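CdnC (Chryseobacterium gregarium DSM 19109, PDB 7MGV) installs single and bicyclic omega-ester macrocycles in a ribosomally made precursor peptide, acting as an ATP-grasp ligase of graspetide biosynthesis. Local coordinates at residues D88-R96 with I131-Y142; F177-M188 with P223-E231. One frame throughout, in Å; residues are numbered along the deposited sequence.

Interaction 1: D88-R96 with I131-Y142; sequences DISTVWYRR and IDAYSLGKPSVY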
loop_
_atom_site.group_PDB
_atom_site.type_symbol
_atom_site.label_atom_id
_atom_site.label_comp_id
_atom_site.label_asym_id
_atom_site.label_seq_id
_atom_site.Cartn_x
_atom_site.Cartn_y
_atom_site.Cartn_z
ATOM N N ASP A 88 21.329 -10.646 -7.073
ATOM C CA ASP A 88 22.495 -9.790 -7.249
ATOM C C ASP A 88 22.238 -8.681 -8.266
ATOM O O ASP A 88 23.170 -8.187 -8.903
ATOM C CB ASP A 88 23.711 -10.617 -7.663
ATOM C CG ASP A 88 23.486 -11.370 -8.960
ATOM O OD1 ASP A 88 22.314 -11.641 -9.295
ATOM O OD2 ASP A 88 24.481 -11.689 -9.644
ATOM N N ILE A 89 20.974 -8.283 -8.436
ATOM C CA ILE A 89 20.668 -7.180 -9.335
ATOM C C ILE A 89 21.237 -5.885 -8.767
ATOM O O ILE A 89 21.320 -5.695 -7.545
ATOM C CB ILE A 89 19.151 -7.058 -9.571
ATOM C CG1 ILE A 89 18.408 -6.929 -8.239
ATOM C CG2 ILE A 89 18.635 -8.244 -10.374
ATOM C CD1 ILE A 89 16.971 -6.477 -8.385
ATOM N N SER A 90 21.641 -4.981 -9.661
ATOM C CA SER A 90 22.179 -3.702 -9.215
ATOM C C SER A 90 21.066 -2.739 -8.823
ATOM O O SER A 90 21.147 -2.089 -7.774
ATOM C CB SER A 90 23.065 -3.091 -10.302
ATOM O OG SER A 90 22.338 -2.880 -11.499
ATOM N N THR A 91 20.030 -2.624 -9.653
ATOM C CA THR A 91 18.840 -1.850 -9.329
ATOM C C THR A 91 17.614 -2.581 -9.851
ATOM O O THR A 91 17.712 -3.548 -10.610
ATOM C CB THR A 91 18.870 -0.434 -9.925
ATOM O OG1 THR A 91 18.740 -0.510 -11.349
ATOM C CG2 THR A 91 20.152 0.295 -9.564
ATOM N N VAL A 92 16.445 -2.103 -9.432
ATOM C CA VAL A 92 15.166 -2.565 -9.953
ATOM C C VAL A 92 14.359 -1.343 -10.369
ATOM O O VAL A 92 14.422 -0.295 -9.718
ATOM C CB VAL A 92 14.396 -3.419 -8.920
ATOM C CG1 VAL A 92 14.064 -2.605 -7.677
ATOM C CG2 VAL A 92 13.131 -4.002 -9.538
ATOM N N TRP A 93 13.627 -1.467 -11.472
ATOM C CA TRP A 93 12.695 -0.436 -11.922
ATOM C C TRP A 93 11.311 -1.071 -11.970
ATOM O O TRP A 93 10.995 -1.821 -12.900
ATOM C CB TRP A 93 13.094 0.136 -13.279
ATOM C CG TRP A 93 12.148 1.195 -13.766
ATOM C CD1 TRP A 93 11.330 1.977 -13.002
ATOM C CD2 TRP A 93 11.918 1.586 -15.125
ATOM N NE1 TRP A 93 10.606 2.829 -13.799
ATOM C CE2 TRP A 93 10.949 2.610 -15.106
ATOM C CE3 TRP A 93 12.436 1.170 -16.356
ATOM C CZ2 TRP A 93 10.489 3.224 -16.270
ATOM C CZ3 TRP A 93 11.978 1.781 -17.509
ATOM C CH2 TRP A 93 11.014 2.797 -17.458
ATOM N N TYR A 94 10.492 -0.775 -10.969
ATOM C CA TYR A 94 9.142 -1.320 -10.869
ATOM C C TYR A 94 8.170 -0.291 -11.433
ATOM O O TYR A 94 7.804 0.673 -10.755
ATOM C CB TYR A 94 8.809 -1.682 -9.425
ATOM C CG TYR A 94 7.362 -2.062 -9.192
ATOM C CD1 TYR A 94 6.662 -2.828 -10.115
ATOM C CD2 TYR A 94 6.698 -1.655 -8.042
ATOM C CE1 TYR A 94 5.342 -3.173 -9.903
ATOM C CE2 TYR A 94 5.378 -1.996 -7.822
ATOM C CZ TYR A 94 4.704 -2.755 -8.754
ATOM O OH TYR A 94 3.390 -3.095 -8.537
ATOM N N ARG A 95 7.762 -0.493 -12.682
ATOM C CA ARG A 95 6.627 0.232 -13.232
ATOM C C ARG A 95 5.351 -0.411 -12.707
ATOM O O ARG A 95 5.160 -1.623 -12.849
ATOM C CB ARG A 95 6.664 0.212 -14.758
ATOM C CG ARG A 95 8.036 0.522 -15.340
ATOM C CD ARG A 95 7.964 0.788 -16.833
ATOM N NE ARG A 95 6.681 1.361 -17.230
ATOM C CZ ARG A 95 6.550 2.429 -18.010
ATOM N NH1 ARG A 95 7.626 3.045 -18.481
ATOM N NH2 ARG A 95 5.343 2.881 -18.321
ATOM N N ARG A 96 4.488 0.401 -12.091
ATOM C CA ARG A 96 3.381 -0.127 -11.299
ATOM C C ARG A 96 2.526 -1.099 -12.102
ATOM O O ARG A 96 2.137 -0.818 -13.239
ATOM C CB ARG A 96 2.512 1.014 -10.766
ATOM C CG ARG A 96 1.465 0.537 -9.771
ATOM C CD ARG A 96 0.785 1.682 -9.045
ATOM N NE ARG A 96 0.219 1.233 -7.775
ATOM C CZ ARG A 96 -0.479 2.006 -6.950
ATOM N NH1 ARG A 96 -0.709 3.273 -7.261
ATOM N NH2 ARG A 96 -0.952 1.508 -5.816
ATOM N N ILE A 131 13.540 -6.376 -2.243
ATOM C CA ILE A 131 14.749 -5.977 -2.954
ATOM C C ILE A 131 15.412 -4.830 -2.206
ATOM O O ILE A 131 14.813 -3.763 -2.018
ATOM C CB ILE A 131 14.422 -5.590 -4.400
ATOM C CG1 ILE A 131 13.910 -6.805 -5.176
ATOM C CG2 ILE A 131 15.642 -4.995 -5.083
ATOM C CD1 ILE A 131 13.484 -6.487 -6.595
ATOM N N ASP A 132 16.653 -5.044 -1.766
ATOM C CA ASP A 132 17.393 -4.020 -1.042
ATOM C C ASP A 132 18.316 -3.203 -1.937
ATOM O O ASP A 132 18.862 -2.195 -1.480
ATOM C CB ASP A 132 18.206 -4.647 0.100
ATOM C CG ASP A 132 19.191 -5.694 -0.381
ATOM O OD1 ASP A 132 19.188 -6.022 -1.585
ATOM O OD2 ASP A 132 19.973 -6.191 0.457
ATOM N N ALA A 133 18.503 -3.610 -3.190
ATOM C CA ALA A 133 19.191 -2.760 -4.145
ATOM C C ALA A 133 18.346 -1.526 -4.443
ATOM O O ALA A 133 17.149 -1.477 -4.144
ATOM C CB ALA A 133 19.490 -3.528 -5.432
ATOM N N TYR A 134 18.989 -0.513 -5.025
ATOM C CA TYR A 134 18.295 0.726 -5.359
ATOM C C TYR A 134 17.049 0.435 -6.187
ATOM O O TYR A 134 17.074 -0.388 -7.106
ATOM C CB TYR A 134 19.225 1.672 -6.120
ATOM C CG TYR A 134 18.507 2.864 -6.709
ATOM C CD1 TYR A 134 18.213 3.977 -5.930
ATOM C CD2 TYR A 134 18.110 2.873 -8.040
ATOM C CE1 TYR A 134 17.550 5.067 -6.463
ATOM C CE2 TYR A 134 17.447 3.955 -8.580
ATOM C CZ TYR A 134 17.170 5.048 -7.789
ATOM O OH TYR A 134 16.511 6.122 -8.333
ATOM N N SER A 135 15.953 1.112 -5.853
ATOM C CA SER A 135 14.657 0.840 -6.458
ATOM C C SER A 135 14.063 2.123 -7.013
ATOM O O SER A 135 14.030 3.147 -6.323
ATOM C CB SER A 135 13.696 0.214 -5.440
ATOM O OG SER A 135 13.269 1.173 -4.488
ATOM N N LEU A 136 13.606 2.066 -8.263
ATOM C CA LEU A 136 12.800 3.135 -8.851
ATOM C C LEU A 136 11.356 2.644 -8.869
ATOM O O LEU A 136 10.857 2.109 -9.860
ATOM C CB LEU A 136 13.305 3.502 -10.243
ATOM C CG LEU A 136 12.675 4.747 -10.867
ATOM C CD1 LEU A 136 12.746 5.935 -9.918
ATOM C CD2 LEU A 136 13.343 5.075 -12.192
ATOM N N GLY A 137 10.685 2.827 -7.737
ATOM C CA GLY A 137 9.336 2.327 -7.571
ATOM C C GLY A 137 9.278 1.118 -6.662
ATOM O O GLY A 137 10.082 0.191 -6.799
ATOM N N LYS A 138 8.335 1.120 -5.721
ATOM C CA LYS A 138 8.123 0.003 -4.812
ATOM C C LYS A 138 6.667 0.017 -4.380
ATOM O O LYS A 138 6.043 1.085 -4.353
ATOM C CB LYS A 138 9.052 0.078 -3.590
ATOM C CG LYS A 138 10.258 -0.846 -3.692
ATOM C CD LYS A 138 11.134 -0.783 -2.456
ATOM C CE LYS A 138 12.288 -1.771 -2.560
ATOM N NZ LYS A 138 13.133 -1.782 -1.334
ATOM N N PRO A 139 6.092 -1.148 -4.055
ATOM C CA PRO A 139 4.649 -1.192 -3.746
ATOM C C PRO A 139 4.227 -0.270 -2.616
ATOM O O PRO A 139 3.203 0.412 -2.739
ATOM C CB PRO A 139 4.418 -2.667 -3.393
ATOM C CG PRO A 139 5.494 -3.398 -4.115
ATOM C CD PRO A 139 6.692 -2.494 -4.085
ATOM N N SER A 140 4.977 -0.229 -1.513
ATOM C CA SER A 140 4.597 0.642 -0.404
ATOM C C SER A 140 4.699 2.111 -0.791
ATOM O O SER A 140 3.883 2.934 -0.357
ATOM C CB SER A 140 5.462 0.349 0.820
ATOM O OG SER A 140 6.818 0.674 0.569
ATOM N N VAL A 141 5.685 2.460 -1.617
ATOM C CA VAL A 141 5.820 3.843 -2.063
ATOM C C VAL A 141 4.649 4.237 -2.956
ATOM O O VAL A 141 4.068 5.322 -2.804
ATOM C CB VAL A 141 7.169 4.038 -2.777
ATOM C CG1 VAL A 141 7.277 5.442 -3.319
ATOM C CG2 VAL A 141 8.319 3.735 -1.826
ATOM N N TYR A 142 4.286 3.366 -3.902
ATOM C CA TYR A 142 3.126 3.631 -4.746
ATOM C C TYR A 142 1.854 3.726 -3.916
ATOM O O TYR A 142 0.969 4.539 -4.209
ATOM C CB TYR A 142 2.993 2.542 -5.810
ATOM C CG TYR A 142 4.015 2.641 -6.920
ATOM C CD1 TYR A 142 4.356 3.870 -7.468
ATOM C CD2 TYR A 142 4.641 1.506 -7.419
ATOM C CE1 TYR A 142 5.289 3.967 -8.485
ATOM C CE2 TYR A 142 5.575 1.593 -8.434
ATOM C CZ TYR A 142 5.895 2.825 -8.964
ATOM O OH TYR A 142 6.825 2.916 -9.972
#
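Y142 reaches from the first turn of a helix into the angle between Y94 and R96, and its side chain meets one or the other from CB to the hydroxyl. CB sits over the centre of the R96 guanidinium, 3.6 Å from R96 NE. The ring leaves CB beside its own backbone N (chi1 -74°) and slides along the R96 chain, whose CB lies over one ring face, 4.1 Å from the Y142 ring centroid. On the Y94 side, Y142 CE2 comes within 3.5 Å of Y94 CD2 in an offset edge-to-face pair with planes at 64°. At the tip, Y142 OH donates to Y94 O over 2.6 Å, nearly in line with the C=O, which fixes the ring's rotation. Tyrosine suits this place by joining a flat packing surface to a distant donor. R96 keeps its charge satisfied by a salt bridge to D146.

Strands 91-94 and 134-136 are parallel neighbours in the four-stranded sheet of the pre-ATP-grasp domain, joined by a beta-alpha-beta crossover through helix 110-130. Their backbones bond in alternation, V92 N to Y134 O (3.0 Å) and L136 N to V92 O (2.9 Å). On one face of the sheet, L136 CD2 lies over the five-membered ring of W93, 4.1 Å from its centroid, and helix 332-341 packs against both residues. On the other, the branched V92 meets S135 CB through CG1 and I131 through both methyls. G137, with positive phi (106°), turns the chain past Y94 O without a side chain to crowd it, just before K138, which holds the N-cap position of the helix bearing Y142.

Interaction 2: F177-M188 with P223-E231; sequences FIVKHRDVVAKM and PMQFQKKIE. With ADP (adenosine-5'-diphosphate), chain F.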
loop_
_atom_site.group_PDB
_atom_site.type_symbol
_atom_site.label_atom_id
_atom_site.label_comp_id
_atom_site.label_asym_id
_atom_site.label_seq_id
_atom_site.Cartn_x
_atom_site.Cartn_y
_atom_site.Cartn_z
ATOM N N PHE A 177 -19.082 24.926 0.541
ATOM C CA PHE A 177 -17.862 25.157 -0.228
ATOM C C PHE A 177 -18.176 25.672 -1.629
ATOM O O PHE A 177 -17.523 26.601 -2.122
ATOM C CB PHE A 177 -17.051 23.860 -0.292
ATOM C CG PHE A 177 -15.761 23.975 -1.052
ATOM C CD1 PHE A 177 -15.710 23.699 -2.410
ATOM C CD2 PHE A 177 -14.592 24.337 -0.403
ATOM C CE1 PHE A 177 -14.521 23.799 -3.109
ATOM C CE2 PHE A 177 -13.400 24.436 -1.096
ATOM C CZ PHE A 177 -13.365 24.166 -2.450
ATOM N N ILE A 178 -19.185 25.086 -2.280
ATOM C CA ILE A 178 -19.511 25.458 -3.653
ATOM C C ILE A 178 -20.080 26.869 -3.709
ATOM O O ILE A 178 -19.706 27.666 -4.576
ATOM C CB ILE A 178 -20.477 24.432 -4.273
ATOM C CG1 ILE A 178 -19.785 23.077 -4.438
ATOM C CG2 ILE A 178 -20.980 24.923 -5.618
ATOM C CD1 ILE A 178 -20.742 21.908 -4.513
ATOM N N VAL A 179 -20.992 27.209 -2.794
ATOM C CA VAL A 179 -21.539 28.564 -2.801
ATOM C C VAL A 179 -20.475 29.575 -2.399
ATOM O O VAL A 179 -20.540 30.743 -2.803
ATOM C CB VAL A 179 -22.792 28.674 -1.905
ATOM C CG1 VAL A 179 -23.805 27.599 -2.261
ATOM C CG2 VAL A 179 -22.419 28.604 -0.430
ATOM N N LYS A 180 -19.475 29.156 -1.620
ATOM C CA LYS A 180 -18.404 30.079 -1.266
ATOM C C LYS A 180 -17.506 30.362 -2.465
ATOM O O LYS A 180 -17.238 31.523 -2.791
ATOM C CB LYS A 180 -17.593 29.517 -0.098
ATOM C CG LYS A 180 -16.478 30.429 0.384
ATOM C CD LYS A 180 -15.663 29.763 1.482
ATOM C CE LYS A 180 -14.362 30.506 1.742
ATOM N NZ LYS A 180 -14.591 31.847 2.347
ATOM N N HIS A 181 -17.050 29.318 -3.155
ATOM C CA HIS A 181 -16.064 29.520 -4.209
ATOM C C HIS A 181 -16.680 29.722 -5.589
ATOM O O HIS A 181 -15.991 30.213 -6.490
ATOM C CB HIS A 181 -15.078 28.350 -4.213
ATOM C CG HIS A 181 -14.312 28.223 -2.932
ATOM N ND1 HIS A 181 -13.147 28.918 -2.690
ATOM C CD2 HIS A 181 -14.566 27.510 -1.809
ATOM C CE1 HIS A 181 -12.707 28.626 -1.479
ATOM N NE2 HIS A 181 -13.549 27.774 -0.924
ATOM N N ARG A 182 -17.937 29.318 -5.784
ATOM C CA ARG A 182 -18.784 29.760 -6.891
ATOM C C ARG A 182 -18.366 29.181 -8.241
ATOM O O ARG A 182 -19.148 29.199 -9.199
ATOM C CB ARG A 182 -18.785 31.296 -6.947
ATOM C CG ARG A 182 -19.449 31.920 -8.168
ATOM C CD ARG A 182 -18.527 32.918 -8.857
ATOM N NE ARG A 182 -18.452 34.191 -8.143
ATOM C CZ ARG A 182 -17.354 34.661 -7.559
ATOM N NH1 ARG A 182 -16.224 33.967 -7.601
ATOM N NH2 ARG A 182 -17.383 35.830 -6.932
ATOM N N ASP A 183 -17.176 28.591 -8.316
ATOM C CA ASP A 183 -16.720 27.968 -9.560
ATOM C C ASP A 183 -15.911 26.739 -9.155
ATOM O O ASP A 183 -14.698 26.819 -8.938
ATOM C CB ASP A 183 -15.909 28.930 -10.414
ATOM C CG ASP A 183 -16.757 29.650 -11.445
ATOM O OD1 ASP A 183 -17.552 28.978 -12.134
ATOM O OD2 ASP A 183 -16.634 30.888 -11.560
ATOM N N VAL A 184 -16.593 25.603 -9.063
ATOM C CA VAL A 184 -16.037 24.404 -8.456
ATOM C C VAL A 184 -16.140 23.253 -9.443
ATOM O O VAL A 184 -17.203 23.022 -10.029
ATOM C CB VAL A 184 -16.752 24.051 -7.138
ATOM C CG1 VAL A 184 -16.137 22.810 -6.513
ATOM C CG2 VAL A 184 -16.693 25.227 -6.174
ATOM N N VAL A 185 -15.043 22.542 -9.623
ATOM C CA VAL A 185 -15.031 21.272 -10.330
ATOM C C VAL A 185 -15.096 20.162 -9.293
ATOM O O VAL A 185 -14.698 20.337 -8.131
ATOM C CB VAL A 185 -13.785 21.125 -11.230
ATOM C CG1 VAL A 185 -13.669 22.315 -12.171
ATOM C CG2 VAL A 185 -12.528 20.984 -10.386
ATOM N N ALA A 186 -15.620 19.014 -9.706
ATOM C CA ALA A 186 -15.710 17.840 -8.854
ATOM C C ALA A 186 -15.024 16.680 -9.553
ATOM O O ALA A 186 -15.316 16.393 -10.719
ATOM C CB ALA A 186 -17.165 17.492 -8.536
ATOM N N LYS A 187 -14.112 16.019 -8.848
ATOM C CA LYS A 187 -13.416 14.873 -9.403
ATOM C C LYS A 187 -13.376 13.746 -8.381
ATOM O O LYS A 187 -13.451 13.968 -7.168
ATOM C CB LYS A 187 -11.992 15.238 -9.860
ATOM C CG LYS A 187 -11.168 16.014 -8.847
ATOM C CD LYS A 187 -9.904 16.571 -9.490
ATOM C CE LYS A 187 -9.006 17.251 -8.466
ATOM N NZ LYS A 187 -7.976 18.115 -9.111
ATOM N N MET A 188 -13.296 12.526 -8.897
ATOM C CA MET A 188 -13.011 11.374 -8.064
ATOM C C MET A 188 -11.507 11.192 -7.934
ATOM O O MET A 188 -10.734 11.598 -8.805
ATOM C CB MET A 188 -13.635 10.105 -8.648
ATOM C CG MET A 188 -14.952 10.298 -9.380
ATOM S SD MET A 188 -15.406 8.833 -10.337
ATOM C CE MET A 188 -15.655 7.632 -9.038
ATOM N N PRO A 223 -17.766 9.660 -1.181
ATOM C CA PRO A 223 -17.222 11.022 -1.176
ATOM C C PRO A 223 -16.797 11.474 -2.565
ATOM O O PRO A 223 -16.762 10.710 -3.531
ATOM C CB PRO A 223 -16.020 10.917 -0.236
ATOM C CG PRO A 223 -15.581 9.506 -0.375
ATOM C CD PRO A 223 -16.839 8.699 -0.564
ATOM N N MET A 224 -16.463 12.759 -2.641
ATOM C CA MET A 224 -15.973 13.379 -3.863
ATOM C C MET A 224 -14.996 14.480 -3.472
ATOM O O MET A 224 -15.028 14.989 -2.344
ATOM C CB MET A 224 -17.127 13.931 -4.714
ATOM C CG MET A 224 -16.718 14.443 -6.087
ATOM S SD MET A 224 -16.664 13.144 -7.333
ATOM C CE MET A 224 -18.015 13.650 -8.385
ATOM N N GLN A 225 -14.114 14.839 -4.412
ATOM C CA GLN A 225 -13.101 15.864 -4.207
ATOM C C GLN A 225 -13.515 17.101 -4.998
ATOM O O GLN A 225 -13.478 17.095 -6.232
ATOM C CB GLN A 225 -11.736 15.345 -4.653
ATOM C CG GLN A 225 -10.579 16.302 -4.457
ATOM C CD GLN A 225 -9.247 15.661 -4.801
ATOM O OE1 GLN A 225 -9.189 14.488 -5.174
ATOM N NE2 GLN A 225 -8.171 16.428 -4.679
ATOM N N PHE A 226 -13.923 18.150 -4.293
ATOM C CA PHE A 226 -14.294 19.416 -4.902
ATOM C C PHE A 226 -13.110 20.371 -4.871
ATOM O O PHE A 226 -12.321 20.379 -3.923
ATOM C CB PHE A 226 -15.487 20.042 -4.176
ATOM C CG PHE A 226 -16.731 19.208 -4.232
ATOM C CD1 PHE A 226 -16.947 18.201 -3.305
ATOM C CD2 PHE A 226 -17.685 19.428 -5.211
ATOM C CE1 PHE A 226 -18.091 17.430 -3.354
ATOM C CE2 PHE A 226 -18.833 18.659 -5.264
ATOM C CZ PHE A 226 -19.035 17.661 -4.334
ATOM N N GLN A 227 -12.992 21.183 -5.917
ATOM C CA GLN A 227 -11.870 22.102 -6.020
ATOM C C GLN A 227 -12.311 23.375 -6.721
ATOM O O GLN A 227 -13.119 23.331 -7.651
ATOM C CB GLN A 227 -10.698 21.475 -6.781
ATOM C CG GLN A 227 -9.573 20.987 -5.893
ATOM C CD GLN A 227 -8.382 20.498 -6.689
ATOM O OE1 GLN A 227 -8.427 20.435 -7.918
ATOM N NE2 GLN A 227 -7.309 20.149 -5.992
ATOM N N LYS A 228 -11.775 24.505 -6.270
ATOM C CA LYS A 228 -11.955 25.749 -7.003
ATOM C C LYS A 228 -11.408 25.590 -8.414
ATOM O O LYS A 228 -10.299 25.081 -8.608
ATOM C CB LYS A 228 -11.250 26.898 -6.283
ATOM C CG LYS A 228 -11.221 28.201 -7.070
ATOM C CD LYS A 228 -12.116 29.255 -6.436
ATOM C CE LYS A 228 -12.217 30.495 -7.310
ATOM N NZ LYS A 228 -12.920 30.207 -8.590
ATOM N N LYS A 229 -12.194 26.003 -9.403
ATOM C CA LYS A 229 -11.772 25.878 -10.792
ATOM C C LYS A 229 -10.720 26.933 -11.100
ATOM O O LYS A 229 -10.988 28.136 -11.003
ATOM C CB LYS A 229 -12.957 26.015 -11.745
ATOM C CG LYS A 229 -12.580 25.756 -13.198
ATOM C CD LYS A 229 -13.751 25.957 -14.144
ATOM C CE LYS A 229 -13.638 27.279 -14.883
ATOM N NZ LYS A 229 -13.345 27.075 -16.327
ATOM N N ILE A 230 -9.526 26.482 -11.465
ATOM C CA ILE A 230 -8.459 27.370 -11.906
ATOM C C ILE A 230 -8.623 27.592 -13.404
ATOM O O ILE A 230 -8.606 26.634 -14.185
ATOM C CB ILE A 230 -7.076 26.783 -11.584
ATOM C CG1 ILE A 230 -7.041 26.238 -10.156
ATOM C CG2 ILE A 230 -5.993 27.832 -11.780
ATOM C CD1 ILE A 230 -7.366 27.271 -9.094
ATOM N N GLU A 231 -8.798 28.849 -13.804
ATOM C CA GLU A 231 -8.845 29.178 -15.222
ATOM C C GLU A 231 -7.492 28.886 -15.857
ATOM O O GLU A 231 -6.448 29.263 -15.317
ATOM C CB GLU A 231 -9.226 30.645 -15.419
ATOM C CG GLU A 231 -10.206 30.885 -16.559
ATOM C CD GLU A 231 -11.479 30.072 -16.416
ATOM O OE1 GLU A 231 -12.354 30.469 -15.617
ATOM O OE2 GLU A 231 -11.607 29.035 -17.101
HETATM P PB ADP F . -7.759 13.259 -18.453
HETATM O O1B ADP F . -6.885 13.594 -17.267
HETATM O O2B ADP F . -7.940 11.780 -18.688
HETATM O O3B ADP F . -7.463 14.074 -19.691
HETATM P PA ADP F . -9.543 13.952 -16.435
HETATM O O1A ADP F . -8.904 12.836 -15.641
HETATM O O2A ADP F . -11.008 14.278 -16.273
HETATM O O3A ADP F . -9.214 13.774 -17.999
HETATM O "O5'" ADP F . -8.695 15.287 -16.164
HETATM C "C5'" ADP F . -9.079 16.216 -15.162
HETATM C "C4'" ADP F . -8.946 17.603 -15.774
HETATM O "O4'" ADP F . -9.505 18.574 -14.893
HETATM C "C3'" ADP F . -7.495 17.977 -16.027
HETATM O "O3'" ADP F . -7.282 18.162 -17.430
HETATM C "C2'" ADP F . -7.279 19.288 -15.303
HETATM O "O2'" ADP F . -6.724 20.258 -16.193
HETATM C "C1'" ADP F . -8.659 19.719 -14.835
HETATM N N9 ADP F . -8.592 20.205 -13.440
HETATM C C8 ADP F . -8.215 19.484 -12.367
HETATM N N7 ADP F . -8.264 20.233 -11.237
HETATM C C5 ADP F . -8.680 21.465 -11.590
HETATM C C6 ADP F . -8.950 22.741 -10.892
HETATM N N6 ADP F . -8.778 22.854 -9.553
HETATM N N1 ADP F . -9.370 23.786 -11.639
HETATM C C2 ADP F . -9.545 23.689 -12.971
HETATM N N3 ADP F . -9.321 22.563 -13.670
HETATM C C4 ADP F . -8.892 21.441 -13.045
HETATM O O HOH W 1 -5.789 17.968 -7.132
#
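K187 and Q227 cross obliquely on the adenine side of the sheet, and the amine of one meets the amide oxygen of the other, with K187 NZ 2.6 Å from Q227 OE1. The amine stands above the amide plane, 47° out of it, rather than on a lone pair. The same oxygen accepts ADP N6 at 2.9 Å, while K187 NZ also donates to ADP N7 at 3.0 Å, so the two side chains together read the N6/N7 edge of the adenine. A water takes hydrogen bonds from K187 NZ and Q227 NE2. From CG outward K187 is fully extended, which carries its amine over to Q227 on the adjoining strand. A long flexible cation and a group that both donates and accepts suit this site.

Strands 184-187 and 224-228 are antiparallel neighbours in a five-stranded sheet of the ATP-grasp fold. V185 pairs with Q227 and K187 with Q225 as hydrogen-bonded pairs. At the end of strand 224-228 and just beyond it the backbone takes over: K228 O accepts from ADP N6, and I230 N gives ADP N1 a bond of 2.7 Å, nearly straight at 166°. K229 lays its CG 3.8 Å from V185 CG1, the two side chains at about a right angle, beside the purine.

The opposite face is apolar. The F226 ring meets V184 CG1 at its edge and A186 CB obliquely, while I178 CD1 from helix 171-181 reaches F226 CE2 (3.8 Å). The F177 and F226 side chains cross obliquely, F177 CE1 resting near F226 CB, and alanine at A186 is small enough to sit beside both F226 and M224 CG (3.9 Å).

In the fold
Interaction 1 closes before interaction 2 opens along the chain. They lie on opposite sides of the chain's centre, their own centres 37 Å apart and their nearest atoms about 13 Å apart, so neither touches the other. Residues 88-96 with 131-142 pair two of the four strands of the parallel sheet of the pre-ATP-grasp domain, whereas 177-188 with 223-231 supply five of the eleven residues around ADP; E235 and T205 add further hydrogen bonds to the nucleotide. Both contacts also reach the second subunit: D132 forms a salt bridge to K157 of that subunit, and H181 a hydrogen bond to its Q69. The bound peptide packs an aromatic side chain on A186, placing interaction 2 beside both nucleotide and peptide.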